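Local coordinates for protein Ribose/Galactose Isomerase (Vibrio parahaemolyticus, PDB 3ONO) that probably interconverts aldose and ketose sugars as a putative sugar-phosphate isomerase of the LacAB/RpiB family, at residues Q14-A19 and T42-H47; Y51-I56 and V183-G188; M57-L62 and N85-V90; G89-Y94 and I159-K164; L96-A101 and E126-Y131. All coordinates share one frame; numbering follows the deposited sequence.

Contact 1. Residues Q14-A19 and T42-H47; sequences QAAKNA and TDENDH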
# COMPACT_ATOMS: atom_id res chain seq x y z
N GLN A 14 10.65 10.79 15.31
CA GLN A 14 10.06 9.47 15.58
C GLN A 14 10.59 8.80 16.85
O GLN A 14 10.35 7.62 17.08
CB GLN A 14 10.28 8.54 14.39
CG GLN A 14 9.88 9.15 13.07
CD GLN A 14 8.44 9.63 13.09
OE1 GLN A 14 7.53 8.90 13.50
NE2 GLN A 14 8.22 10.87 12.65
N ALA A 15 11.27 9.57 17.69
CA ALA A 15 11.97 9.00 18.84
C ALA A 15 11.04 8.34 19.85
O ALA A 15 11.45 7.39 20.52
CB ALA A 15 12.81 10.07 19.54
N ALA A 16 9.81 8.83 19.96
CA ALA A 16 8.82 8.24 20.89
C ALA A 16 8.57 6.79 20.53
O ALA A 16 8.20 5.99 21.39
CB ALA A 16 7.51 9.00 20.87
N LYS A 17 8.77 6.45 19.26
CA LYS A 17 8.49 5.10 18.78
C LYS A 17 9.67 4.16 18.86
O LYS A 17 9.54 2.98 18.50
CB LYS A 17 7.97 5.15 17.34
CG LYS A 17 6.53 5.63 17.27
CD LYS A 17 6.03 5.88 15.85
CE LYS A 17 4.54 6.21 15.89
NZ LYS A 17 4.01 6.66 14.57
N ASN A 18 10.82 4.66 19.32
CA ASN A 18 12.00 3.80 19.38
C ASN A 18 11.82 2.57 20.26
O ASN A 18 12.25 1.48 19.89
CB ASN A 18 13.26 4.57 19.77
CG ASN A 18 14.45 3.65 19.93
OD1 ASN A 18 14.85 3.30 21.06
ND2 ASN A 18 15.02 3.23 18.81
N ALA A 19 11.19 2.72 21.43
CA ALA A 19 10.98 1.57 22.30
C ALA A 19 10.22 0.45 21.59
O ALA A 19 10.59 -0.73 21.67
CB ALA A 19 10.26 1.97 23.60
N THR A 42 16.74 6.93 21.86
CA THR A 42 15.93 5.93 22.54
C THR A 42 14.57 6.50 22.95
O THR A 42 13.61 5.77 23.16
CB THR A 42 16.65 5.40 23.80
OG1 THR A 42 16.95 6.50 24.67
CG2 THR A 42 17.96 4.70 23.41
N ASP A 43 14.51 7.82 23.09
CA ASP A 43 13.25 8.51 23.35
C ASP A 43 13.42 10.01 23.07
O ASP A 43 14.52 10.45 22.71
CB ASP A 43 12.76 8.26 24.77
CG ASP A 43 13.78 8.64 25.82
OD1 ASP A 43 14.21 9.81 25.82
OD2 ASP A 43 14.14 7.77 26.64
N GLU A 44 12.35 10.79 23.24
CA GLU A 44 12.40 12.20 22.82
C GLU A 44 13.38 13.04 23.62
O GLU A 44 13.80 14.11 23.18
CB GLU A 44 11.01 12.83 22.84
CG GLU A 44 10.18 12.48 21.61
CD GLU A 44 8.75 12.97 21.70
OE1 GLU A 44 8.29 13.26 22.82
OE2 GLU A 44 8.08 13.06 20.64
N ASN A 45 13.74 12.55 24.80
CA ASN A 45 14.65 13.29 25.68
C ASN A 45 16.12 12.92 25.53
O ASN A 45 16.98 13.51 26.17
CB ASN A 45 14.22 13.13 27.14
CG ASN A 45 12.85 13.72 27.41
OD1 ASN A 45 12.58 14.87 27.03
ND2 ASN A 45 11.98 12.94 28.05
N ASP A 46 16.40 11.95 24.67
CA ASP A 46 17.76 11.44 24.49
C ASP A 46 18.62 12.41 23.68
O ASP A 46 18.10 13.37 23.10
CB ASP A 46 17.70 10.07 23.80
CG ASP A 46 19.03 9.35 23.83
OD1 ASP A 46 19.85 9.67 24.71
OD2 ASP A 46 19.25 8.47 22.97
N HIS A 47 19.93 12.15 23.66
CA HIS A 47 20.88 12.91 22.83
C HIS A 47 20.26 13.16 21.46
O HIS A 47 19.95 12.22 20.76
CB HIS A 47 22.16 12.10 22.68
CG HIS A 47 23.17 12.71 21.76
ND1 HIS A 47 23.90 13.83 22.09
CD2 HIS A 47 23.58 12.34 20.52
CE1 HIS A 47 24.73 14.11 21.10
NE2 HIS A 47 24.55 13.23 20.14
O HOH W 1 10.96 5.44 22.75
O HOH W 2 8.40 10.95 18.51

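Contact 2. Residues Y51-I56 and V183-G188; sequences YIHLGI and VKTAVG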
# COMPACT_ATOMS: atom_id res chain seq x y z
N TYR A 51 17.72 13.33 10.86
CA TYR A 51 18.06 12.35 9.84
C TYR A 51 19.39 12.62 9.16
O TYR A 51 19.95 11.73 8.54
CB TYR A 51 16.93 12.19 8.80
CG TYR A 51 16.65 13.40 7.95
CD1 TYR A 51 17.47 13.72 6.86
CD2 TYR A 51 15.53 14.21 8.20
CE1 TYR A 51 17.18 14.81 6.05
CE2 TYR A 51 15.25 15.31 7.40
CZ TYR A 51 16.09 15.61 6.33
OH TYR A 51 15.82 16.69 5.52
N ILE A 52 19.94 13.84 9.31
CA ILE A 52 21.27 14.10 8.80
C ILE A 52 22.30 13.30 9.58
O ILE A 52 23.19 12.67 9.01
CB ILE A 52 21.65 15.62 8.90
CG1 ILE A 52 20.67 16.46 8.08
CG2 ILE A 52 23.10 15.85 8.40
CD1 ILE A 52 20.66 16.16 6.59
N HIS A 53 22.19 13.33 10.91
CA HIS A 53 23.14 12.60 11.74
C HIS A 53 23.03 11.11 11.48
O HIS A 53 24.03 10.40 11.52
CB HIS A 53 22.90 12.90 13.22
CG HIS A 53 22.95 14.36 13.54
ND1 HIS A 53 21.82 15.08 13.90
CD2 HIS A 53 23.98 15.24 13.53
CE1 HIS A 53 22.16 16.34 14.11
NE2 HIS A 53 23.46 16.47 13.89
N LEU A 54 21.82 10.63 11.21
CA LEU A 54 21.65 9.20 10.95
C LEU A 54 22.55 8.71 9.81
O LEU A 54 23.18 7.64 9.91
CB LEU A 54 20.18 8.87 10.64
CG LEU A 54 19.17 9.17 11.76
CD1 LEU A 54 17.74 8.79 11.31
CD2 LEU A 54 19.53 8.45 13.06
N GLY A 55 22.59 9.45 8.72
CA GLY A 55 23.41 9.04 7.59
C GLY A 55 24.88 8.97 7.96
O GLY A 55 25.61 8.05 7.55
N ILE A 56 25.34 9.96 8.72
CA ILE A 56 26.75 9.99 9.13
C ILE A 56 27.07 8.80 10.03
O ILE A 56 28.10 8.13 9.88
CB ILE A 56 27.08 11.31 9.87
CG1 ILE A 56 26.94 12.48 8.90
CG2 ILE A 56 28.50 11.28 10.46
CD1 ILE A 56 26.77 13.83 9.61
N VAL A 183 29.23 15.99 12.69
CA VAL A 183 29.83 14.70 12.96
C VAL A 183 29.99 14.49 14.47
O VAL A 183 29.77 13.38 14.98
CB VAL A 183 31.18 14.52 12.25
CG1 VAL A 183 31.65 13.08 12.39
CG2 VAL A 183 31.05 14.92 10.77
N LYS A 184 30.39 15.54 15.18
CA LYS A 184 30.50 15.45 16.64
C LYS A 184 29.17 15.03 17.27
O LYS A 184 29.13 14.19 18.19
CB LYS A 184 30.95 16.78 17.25
CG LYS A 184 32.35 17.20 16.89
CD LYS A 184 32.66 18.58 17.48
CE LYS A 184 34.12 18.96 17.31
NZ LYS A 184 34.44 19.29 15.89
N THR A 185 28.09 15.61 16.78
CA THR A 185 26.76 15.26 17.28
C THR A 185 26.46 13.81 16.96
O THR A 185 25.97 13.06 17.80
CB THR A 185 25.67 16.18 16.70
OG1 THR A 185 25.87 17.52 17.19
CG2 THR A 185 24.26 15.67 17.11
N ALA A 186 26.79 13.40 15.73
CA ALA A 186 26.49 12.03 15.29
C ALA A 186 27.15 10.97 16.18
O ALA A 186 26.56 9.93 16.46
CB ALA A 186 26.90 11.83 13.82
N VAL A 187 28.37 11.24 16.64
CA VAL A 187 29.10 10.24 17.42
C VAL A 187 29.02 10.52 18.92
O VAL A 187 29.69 9.86 19.71
CB VAL A 187 30.57 10.14 17.01
CG1 VAL A 187 30.68 9.98 15.50
CG2 VAL A 187 31.33 11.39 17.45
N GLY A 188 28.18 11.47 19.30
CA GLY A 188 28.13 11.94 20.68
C GLY A 188 27.53 11.06 21.77
O GLY A 188 27.89 11.20 22.92

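Contact 3. Residues M57-L62 and N85-V90; sequences MASILL and NLHPGV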
# COMPACT_ATOMS: atom_id res chain seq x y z
N MSE A 57 26.17 8.53 10.98
CA MSE A 57 26.29 7.35 11.83
C MSE A 57 26.29 6.06 11.03
O MSE A 57 27.08 5.15 11.31
CB MSE A 57 25.16 7.33 12.88
CG MSE A 57 25.18 8.58 13.72
SE MSE A 57 23.51 8.95 14.63
CE MSE A 57 23.85 7.75 16.09
N ALA A 58 25.44 5.96 10.02
CA ALA A 58 25.43 4.72 9.24
C ALA A 58 26.76 4.56 8.53
O ALA A 58 27.33 3.46 8.47
CB ALA A 58 24.29 4.74 8.23
N SER A 59 27.28 5.66 7.98
CA SER A 59 28.58 5.58 7.30
C SER A 59 29.67 5.13 8.27
O SER A 59 30.45 4.22 7.96
CB SER A 59 29.01 6.91 6.66
OG SER A 59 30.30 6.76 6.07
N ILE A 60 29.73 5.75 9.44
CA ILE A 60 30.83 5.43 10.35
C ILE A 60 30.75 3.97 10.79
O ILE A 60 31.75 3.25 10.77
CB ILE A 60 30.86 6.38 11.55
CG1 ILE A 60 31.26 7.78 11.06
CG2 ILE A 60 31.86 5.87 12.62
CD1 ILE A 60 31.04 8.89 12.08
N LEU A 61 29.54 3.52 11.13
CA LEU A 61 29.40 2.15 11.60
C LEU A 61 29.59 1.12 10.49
O LEU A 61 30.15 0.06 10.73
CB LEU A 61 28.07 1.96 12.33
CG LEU A 61 27.83 2.74 13.62
CD1 LEU A 61 26.42 2.53 14.16
CD2 LEU A 61 28.86 2.35 14.70
N LEU A 62 29.10 1.40 9.28
CA LEU A 62 29.22 0.43 8.20
C LEU A 62 30.63 0.44 7.61
O LEU A 62 31.23 -0.61 7.39
CB LEU A 62 28.18 0.67 7.10
CG LEU A 62 26.75 0.29 7.51
CD1 LEU A 62 25.73 0.95 6.59
CD2 LEU A 62 26.54 -1.24 7.53
N ASN A 85 22.17 7.28 1.68
CA ASN A 85 22.69 6.91 0.36
C ASN A 85 23.79 7.82 -0.18
O ASN A 85 24.58 7.40 -1.04
CB ASN A 85 21.55 6.79 -0.66
CG ASN A 85 20.88 5.40 -0.62
OD1 ASN A 85 21.54 4.39 -0.89
ND2 ASN A 85 19.60 5.34 -0.27
N LEU A 86 23.90 9.05 0.32
CA LEU A 86 24.99 9.90 -0.15
C LEU A 86 26.35 9.36 0.25
O LEU A 86 27.35 9.63 -0.41
CB LEU A 86 24.85 11.34 0.38
CG LEU A 86 25.08 11.54 1.88
CD1 LEU A 86 26.54 11.94 2.16
CD2 LEU A 86 24.13 12.63 2.41
N HIS A 87 26.41 8.59 1.33
CA HIS A 87 27.72 8.15 1.84
C HIS A 87 28.25 6.93 1.10
O HIS A 87 27.53 5.97 0.88
CB HIS A 87 27.62 7.81 3.33
CG HIS A 87 27.25 8.99 4.18
ND1 HIS A 87 28.19 9.89 4.66
CD2 HIS A 87 26.05 9.41 4.64
CE1 HIS A 87 27.57 10.81 5.37
NE2 HIS A 87 26.27 10.55 5.37
N PRO A 88 29.54 6.96 0.74
CA PRO A 88 30.08 5.73 0.15
C PRO A 88 29.97 4.58 1.14
O PRO A 88 30.08 4.78 2.37
CB PRO A 88 31.57 6.09 -0.11
CG PRO A 88 31.89 7.19 0.91
CD PRO A 88 30.57 7.97 1.07
N GLY A 89 29.78 3.38 0.62
CA GLY A 89 29.71 2.21 1.47
C GLY A 89 28.36 2.01 2.15
O GLY A 89 28.19 1.04 2.88
N VAL A 90 27.42 2.93 1.93
CA VAL A 90 26.08 2.82 2.51
C VAL A 90 25.05 2.71 1.41
O VAL A 90 24.84 3.66 0.66
CB VAL A 90 25.74 4.06 3.37
CG1 VAL A 90 24.37 3.87 4.05
CG2 VAL A 90 26.86 4.28 4.41
O HOH W 3 30.73 8.79 4.58

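Contact 4. Residues G89-Y94 and I159-K164; sequences GVVCGY and ILNNVK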
# COMPACT_ATOMS: atom_id res chain seq x y z
N GLY A 89 29.78 3.38 0.62
CA GLY A 89 29.71 2.21 1.47
C GLY A 89 28.36 2.01 2.15
O GLY A 89 28.19 1.04 2.88
N VAL A 90 27.42 2.93 1.93
CA VAL A 90 26.08 2.82 2.51
C VAL A 90 25.05 2.71 1.41
O VAL A 90 24.84 3.66 0.66
CB VAL A 90 25.74 4.06 3.37
CG1 VAL A 90 24.37 3.87 4.05
CG2 VAL A 90 26.86 4.28 4.41
N VAL A 91 24.38 1.55 1.35
CA VAL A 91 23.44 1.24 0.29
C VAL A 91 22.09 0.98 0.98
O VAL A 91 21.86 -0.09 1.51
CB VAL A 91 23.93 0.01 -0.51
CG1 VAL A 91 22.88 -0.38 -1.55
CG2 VAL A 91 25.27 0.32 -1.18
N CYS A 92 21.23 2.00 0.99
CA CYS A 92 20.00 2.00 1.80
C CYS A 92 18.75 1.97 0.94
O CYS A 92 18.53 2.87 0.12
CB CYS A 92 19.98 3.27 2.69
SG CYS A 92 18.63 3.29 3.91
N GLY A 93 17.92 0.94 1.11
CA GLY A 93 16.65 0.89 0.38
C GLY A 93 15.48 1.41 1.22
O GLY A 93 15.59 1.52 2.43
N TYR A 94 14.34 1.71 0.59
CA TYR A 94 13.12 1.96 1.36
C TYR A 94 12.56 0.61 1.80
O TYR A 94 12.84 -0.42 1.20
CB TYR A 94 12.07 2.75 0.55
CG TYR A 94 11.46 2.00 -0.63
CD1 TYR A 94 10.47 1.03 -0.42
CD2 TYR A 94 11.87 2.24 -1.94
CE1 TYR A 94 9.90 0.31 -1.49
CE2 TYR A 94 11.29 1.54 -3.03
CZ TYR A 94 10.32 0.58 -2.79
OH TYR A 94 9.77 -0.13 -3.84
N ILE A 159 28.49 -2.76 -9.46
CA ILE A 159 28.85 -1.50 -10.07
C ILE A 159 28.40 -0.31 -9.20
O ILE A 159 29.15 0.67 -9.06
CB ILE A 159 28.30 -1.42 -11.51
CG1 ILE A 159 29.05 -2.43 -12.39
CG2 ILE A 159 28.43 -0.01 -12.08
CD1 ILE A 159 28.39 -2.70 -13.75
N LEU A 160 27.23 -0.41 -8.59
CA LEU A 160 26.74 0.68 -7.74
C LEU A 160 27.81 1.02 -6.70
O LEU A 160 28.07 2.19 -6.45
CB LEU A 160 25.41 0.32 -7.05
CG LEU A 160 24.86 1.39 -6.10
CD1 LEU A 160 24.49 2.65 -6.89
CD2 LEU A 160 23.65 0.87 -5.35
N ASN A 161 28.42 0.01 -6.10
CA ASN A 161 29.43 0.28 -5.08
C ASN A 161 30.62 1.02 -5.67
O ASN A 161 31.19 1.92 -5.02
CB ASN A 161 29.93 -1.02 -4.44
CG ASN A 161 28.85 -1.71 -3.61
OD1 ASN A 161 27.92 -1.08 -3.15
ND2 ASN A 161 29.00 -3.02 -3.42
N ASN A 162 31.03 0.63 -6.87
CA ASN A 162 32.15 1.31 -7.54
C ASN A 162 31.85 2.78 -7.79
O ASN A 162 32.71 3.65 -7.61
CB ASN A 162 32.42 0.71 -8.92
CG ASN A 162 32.71 -0.76 -8.89
OD1 ASN A 162 33.07 -1.34 -7.87
ND2 ASN A 162 32.59 -1.37 -10.05
N VAL A 163 30.65 3.04 -8.29
CA VAL A 163 30.28 4.40 -8.65
C VAL A 163 30.23 5.25 -7.40
O VAL A 163 30.70 6.39 -7.41
CB VAL A 163 28.91 4.43 -9.38
CG1 VAL A 163 28.43 5.87 -9.52
CG2 VAL A 163 29.06 3.76 -10.75
N LYS A 164 29.70 4.69 -6.32
CA LYS A 164 29.66 5.41 -5.05
C LYS A 164 31.08 5.75 -4.60
O LYS A 164 31.36 6.86 -4.19
CB LYS A 164 28.94 4.59 -3.98
CG LYS A 164 27.42 4.43 -4.24
CD LYS A 164 26.71 3.43 -3.28
CE LYS A 164 26.79 3.85 -1.80
NZ LYS A 164 26.02 5.12 -1.47
O HOH W 4 30.86 2.24 -2.10

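Contact 5. Residues L96-A101 and E126-Y131; sequences LEPSDA and ELNVRY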
# COMPACT_ATOMS: atom_id res chain seq x y z
N LEU A 96 8.72 -0.53 3.18
CA LEU A 96 7.39 -0.13 3.64
C LEU A 96 6.48 -1.31 3.98
O LEU A 96 5.50 -1.16 4.71
CB LEU A 96 6.73 0.74 2.57
CG LEU A 96 7.52 2.00 2.24
CD1 LEU A 96 6.79 2.77 1.16
CD2 LEU A 96 7.73 2.87 3.47
N GLU A 97 6.79 -2.48 3.44
CA GLU A 97 5.95 -3.67 3.67
C GLU A 97 6.90 -4.86 3.49
O GLU A 97 7.97 -4.71 2.89
CB GLU A 97 4.75 -3.68 2.74
CG GLU A 97 5.10 -3.68 1.26
CD GLU A 97 5.18 -5.10 0.73
OE1 GLU A 97 4.98 -6.03 1.53
OE2 GLU A 97 5.42 -5.28 -0.48
N PRO A 98 6.57 -6.01 4.06
CA PRO A 98 7.51 -7.13 4.14
C PRO A 98 8.18 -7.57 2.84
O PRO A 98 9.37 -7.89 2.86
CB PRO A 98 6.65 -8.28 4.68
CG PRO A 98 5.60 -7.58 5.47
CD PRO A 98 5.31 -6.29 4.78
N SER A 99 7.47 -7.60 1.72
CA SER A 99 8.13 -8.09 0.51
C SER A 99 9.18 -7.09 -0.03
O SER A 99 10.05 -7.47 -0.83
CB SER A 99 7.13 -8.48 -0.58
OG SER A 99 6.79 -7.37 -1.39
N ASP A 100 9.12 -5.83 0.40
CA ASP A 100 10.22 -4.89 0.08
C ASP A 100 11.55 -5.39 0.62
O ASP A 100 12.60 -5.22 -0.01
CB ASP A 100 9.98 -3.50 0.70
CG ASP A 100 8.79 -2.76 0.08
OD1 ASP A 100 8.42 -3.06 -1.08
OD2 ASP A 100 8.24 -1.84 0.74
N ALA A 101 11.53 -5.92 1.85
CA ALA A 101 12.74 -6.33 2.53
C ALA A 101 13.35 -7.54 1.82
O ALA A 101 14.57 -7.59 1.58
CB ALA A 101 12.43 -6.70 3.99
N GLU A 126 2.78 -1.61 14.32
CA GLU A 126 3.88 -2.39 14.89
C GLU A 126 3.96 -3.80 14.27
O GLU A 126 5.04 -4.39 14.26
CB GLU A 126 3.76 -2.47 16.42
CG GLU A 126 2.63 -3.36 16.95
CD GLU A 126 1.28 -2.69 16.89
OE1 GLU A 126 0.28 -3.30 17.30
OE2 GLU A 126 1.21 -1.52 16.45
N LEU A 127 2.82 -4.33 13.83
CA LEU A 127 2.78 -5.64 13.17
C LEU A 127 3.60 -5.60 11.87
O LEU A 127 4.41 -6.48 11.61
CB LEU A 127 1.35 -6.02 12.84
CG LEU A 127 0.54 -6.27 14.12
CD1 LEU A 127 -0.84 -6.73 13.75
CD2 LEU A 127 1.26 -7.29 14.97
N ASN A 128 3.36 -4.57 11.07
CA ASN A 128 4.10 -4.41 9.82
C ASN A 128 5.62 -4.28 10.10
O ASN A 128 6.43 -4.86 9.38
CB ASN A 128 3.56 -3.20 9.06
CG ASN A 128 4.17 -3.06 7.69
OD1 ASN A 128 4.05 -3.96 6.86
ND2 ASN A 128 4.80 -1.91 7.43
N VAL A 129 5.99 -3.54 11.14
CA VAL A 129 7.42 -3.44 11.50
C VAL A 129 7.97 -4.83 11.81
O VAL A 129 9.02 -5.23 11.31
CB VAL A 129 7.61 -2.55 12.73
CG1 VAL A 129 9.06 -2.61 13.24
CG2 VAL A 129 7.19 -1.12 12.43
N ARG A 130 7.24 -5.58 12.64
CA ARG A 130 7.65 -6.94 12.96
C ARG A 130 7.86 -7.80 11.72
O ARG A 130 8.87 -8.49 11.58
CB ARG A 130 6.60 -7.61 13.87
CG ARG A 130 6.98 -9.01 14.31
CD ARG A 130 5.85 -9.64 15.17
NE ARG A 130 5.51 -8.77 16.29
CZ ARG A 130 4.34 -8.74 16.93
NH1 ARG A 130 3.33 -9.55 16.57
NH2 ARG A 130 4.16 -7.88 17.93
N TYR A 131 6.88 -7.76 10.82
CA TYR A 131 6.88 -8.60 9.63
C TYR A 131 8.02 -8.19 8.68
O TYR A 131 8.64 -9.03 8.02
CB TYR A 131 5.54 -8.48 8.91
CG TYR A 131 4.32 -8.94 9.70
CD1 TYR A 131 4.44 -9.60 10.92
CD2 TYR A 131 3.03 -8.72 9.21
CE1 TYR A 131 3.30 -10.03 11.62
CE2 TYR A 131 1.92 -9.13 9.89
CZ TYR A 131 2.05 -9.77 11.10
OH TYR A 131 0.89 -10.18 11.74

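Contact 1. Residues Q14-A19 and T42-H47
Thr-42 meets Asn-18 mainly through its backbone: the carbonyl O of Thr-42 lies 3.6 Å from CB of Asn-18, whose CG stands anti to its own N (chi1 176°), which brings CG near CA of Thr-42. The contact joins the loop after strand 5-8, leading into helix 18-31, to the loop after the neighbouring parallel strand 35-38. The Thr-42 carbonyl also approaches the start of helix 18-31 through a water. Water 1 accepts from N of Ala-19 and stands 2.7 Å from O of Thr-42; O of Ala-15 is a competing acceptor for this water, which has more acceptors in reach than protons.

The backbones come closest at Asp-43. Its CA-H points at O of Ala-15, with CA 3.5 Å from that O and an angle of 157° at the hydrogen, while the small methyl of Ala-15 lies directly against the Asp-43 peptide. The side chain of Asp-43 turns away; its OD1 accepts from N of Asn-45 (3.0 Å) with the anti lone pair, an Asx turn inside the type I turn from Asp-43 to Asp-46.

Glu-44 reaches back, CG 4.1 Å from CB of Ala-15. OE2 then accepts from water 2, at 3.0 Å, and water 2 in turn accepts from N of Ala-16 at 2.9 Å. Asp-46 closes the loop on itself, its OD2 taking N of Thr-42 (3.1 Å) and also the amide of Gln-191.

Chemically, this is a junction of small methyls, a C-H donor and bridging waters, in which water satisfies the N-H groups of Ala-16 and Ala-19.

Contact 2. Residues Y51-I56 and V183-G188
His-53 and Thr-185 bring together two helices of the alpha-beta-alpha sandwich: the start of helix 51-63 and the last turn of helix 180-186, which belongs to the C-terminal part of the chain. The side toward solvent is that of Thr-185, which is partly exposed, yet its methyl still sits close on the imidazole. CG2 of Thr-185 lies over one face of the His-53 ring, 3.6 Å from its centroid and 19° off the normal, a CH-pi contact displaced toward NE2 and CD2. With CG2 anti to the backbone N, the methyl comes over the ring, while OG1 (chi1 -66°) turns to O of Glu-181 one turn back and bonds to it. The ring has its own anchor, ND1 being hydrogen-bonded to N of Thr-50.

The buried side is close-packed and apolar. CB of Ala-186 faces O of His-53, and this small residue lets the two helices come close, with CA of Ala-186 only 4.9 Å from CA of His-53. Looser within this side are Ile-56 and Val-183, which cross at about a right angle, CG2 of Ile-56 lying 4.1 Å from CG1 of Val-183. That same CG2 of Ile-56 also touches CB of Ala-186, at 3.8 Å.

Contact 3. Residues M57-L62 and N85-V90
Val-90 and Ser-59 touch where the loop 85-90 runs past helix 51-63: CG2 of Val-90 lies 3.6 Å from CA of Ser-59, the valine methyl resting on the helix backbone there. On the other branch, CG1 of Val-90 meets CD1 of Leu-62 at 4.1 Å, the two side chains crossing at about a right angle.

His-87 lies against Ser-59 and can be followed outward. Its CB lies 3.7 Å from CB of Ser-59, and CG is equally near that carbon. ND1 also passes CB of Ser-59 and binds water 3 at 2.8 Å, which is in turn 2.6 Å from OG of Ser-59; OG, anti to its N (chi1 178°), is additionally bonded to ND2 of Asn-63. CD2 packs against O of Gly-55, one turn earlier on the helix, and NE2 lies near N of Ile-56. One face of the ring is covered over its centre by CD1 of Leu-86, 3.4 Å above the plane.

The backbone reverses in a type II turn, with N of Val-90 bonded to O of His-87 (3.2 Å). Pro-88 suits the second position of that turn with its fixed phi, and Gly-89 suits the third with its positive phi of 80°. Val-167 of a second subunit packs on Leu-86, His-87 and Pro-88.

The chemistry is therefore divided: aliphatic contact joins valine to helix, while ND1 of His-87 and OG of Ser-59 share water 3, with Asn-63 as the second partner of OG, and the water ties the imidazole to the helix without a direct bond between the two.

Contact 4. Residues G89-Y94 and I159-K164
Lys-164 bends at its last two torsions to reach Val-90, a chi3 of 61° turning CE and a chi4 of 66° turning NZ toward the carbonyl. This joins helix 150-167 to the chain entering strand 92-94, within this chain an outermost strand of the parallel sheet in the alpha-beta-alpha sandwich. NZ of Lys-164 donates to O of Val-90 at 2.8 Å from above the carbonyl plane, 36° out of it. A second bond, to O of His-87, means the buried ammonium is held by two backbone carbonyls. Lysine suits the place because its aliphatic stem also packs, CE lying 3.9 Å from CG2 of Val-91.

Val-91 directs its two branches to different neighbours. CG1 meets CD2 of Leu-160 at 4.1 Å, in a region where Leu-86 and Met-82 of a second subunit add apolar cover. At the more exposed edge, water 4 links the two backbones, accepting from N of Gly-89 at 3.1 Å and donating to O of Asn-161. The two amide atoms of Asn-161 meet different partners: ND2 bonds to a glycerol, probably from the crystallisation liquor, while OD1 sits 3.6 Å from CG2 of Val-91.

Contact 5. Residues L96-A101 and E126-Y131
Asn-128 supplies the hydrogen bond between the two segments. Its ND2 donates to O of Leu-96 at 2.9 Å with a nearly straight angle of 163°; the acceptor lies close to the amide plane of Asn-128, whereas the donor stands above the carbonyl plane of Leu-96, 42° out of it. CG of Asn-128 is anti to its N (chi1 -173°), which carries CG toward the loop ahead of helix 98-108.

Van der Waals contact continues toward Pro-98. OD1 of Asn-128 rests 3.4 Å from CD of Pro-98, and CG of Pro-98 packs 3.6 Å from CB of Tyr-131, the two side chains lying side by side. Proline suits the first turn of a helix, where no N-H is needed for a helical bond.

Capping holds the loop in shape. Glu-97, the N-cap, accepts from N of Ser-99 with OE1 (2.9 Å), and Asp-100 answers with OD2, which takes N of Glu-97 at 3.1 Å to complete a capping box and N of Leu-96 at 2.8 Å besides.

Charges then reach across the assembly: Lys-119 of a second subunit forms salt bridges with Glu-97 and Asp-100, and Lys-135 of a third subunit makes a cation-pi contact with the Tyr-131 ring. The implication is that the acidic pair does double duty. It fixes the turn before helix 98-108, whose Leu-96 carbonyl Asn-128 binds, and it meets a lysine that probably offsets the negative charge of the two carboxylates.

Overall arrangement
Contacts 2, 3 and 4 form a continuous run. Contacts 2 and 3 use successive turns of helix 51-63, with centres 11 Å apart, and contacts 3 and 4, 9 Å apart, share Gly-89 and Val-90; ND2 of Asn-85 probably bonds to O of Cys-92 between them at 2.7 Å. Contact 1 joins this run through His-47, whose NE2 probably bonds to O of Thr-185 at 2.7 Å. Contact 5 lies at the far side from contact 2, their centres 26 Å apart, but meets contact 4 where CE1 of Tyr-94 nears OD2 of Asp-100. Contacts 2 to 5 all touch a second subunit, while contact 1 does not. A glycerol, probably from the crystallisation liquor, lies near Gly-89 and Asn-161, beside contacts 3 and 4.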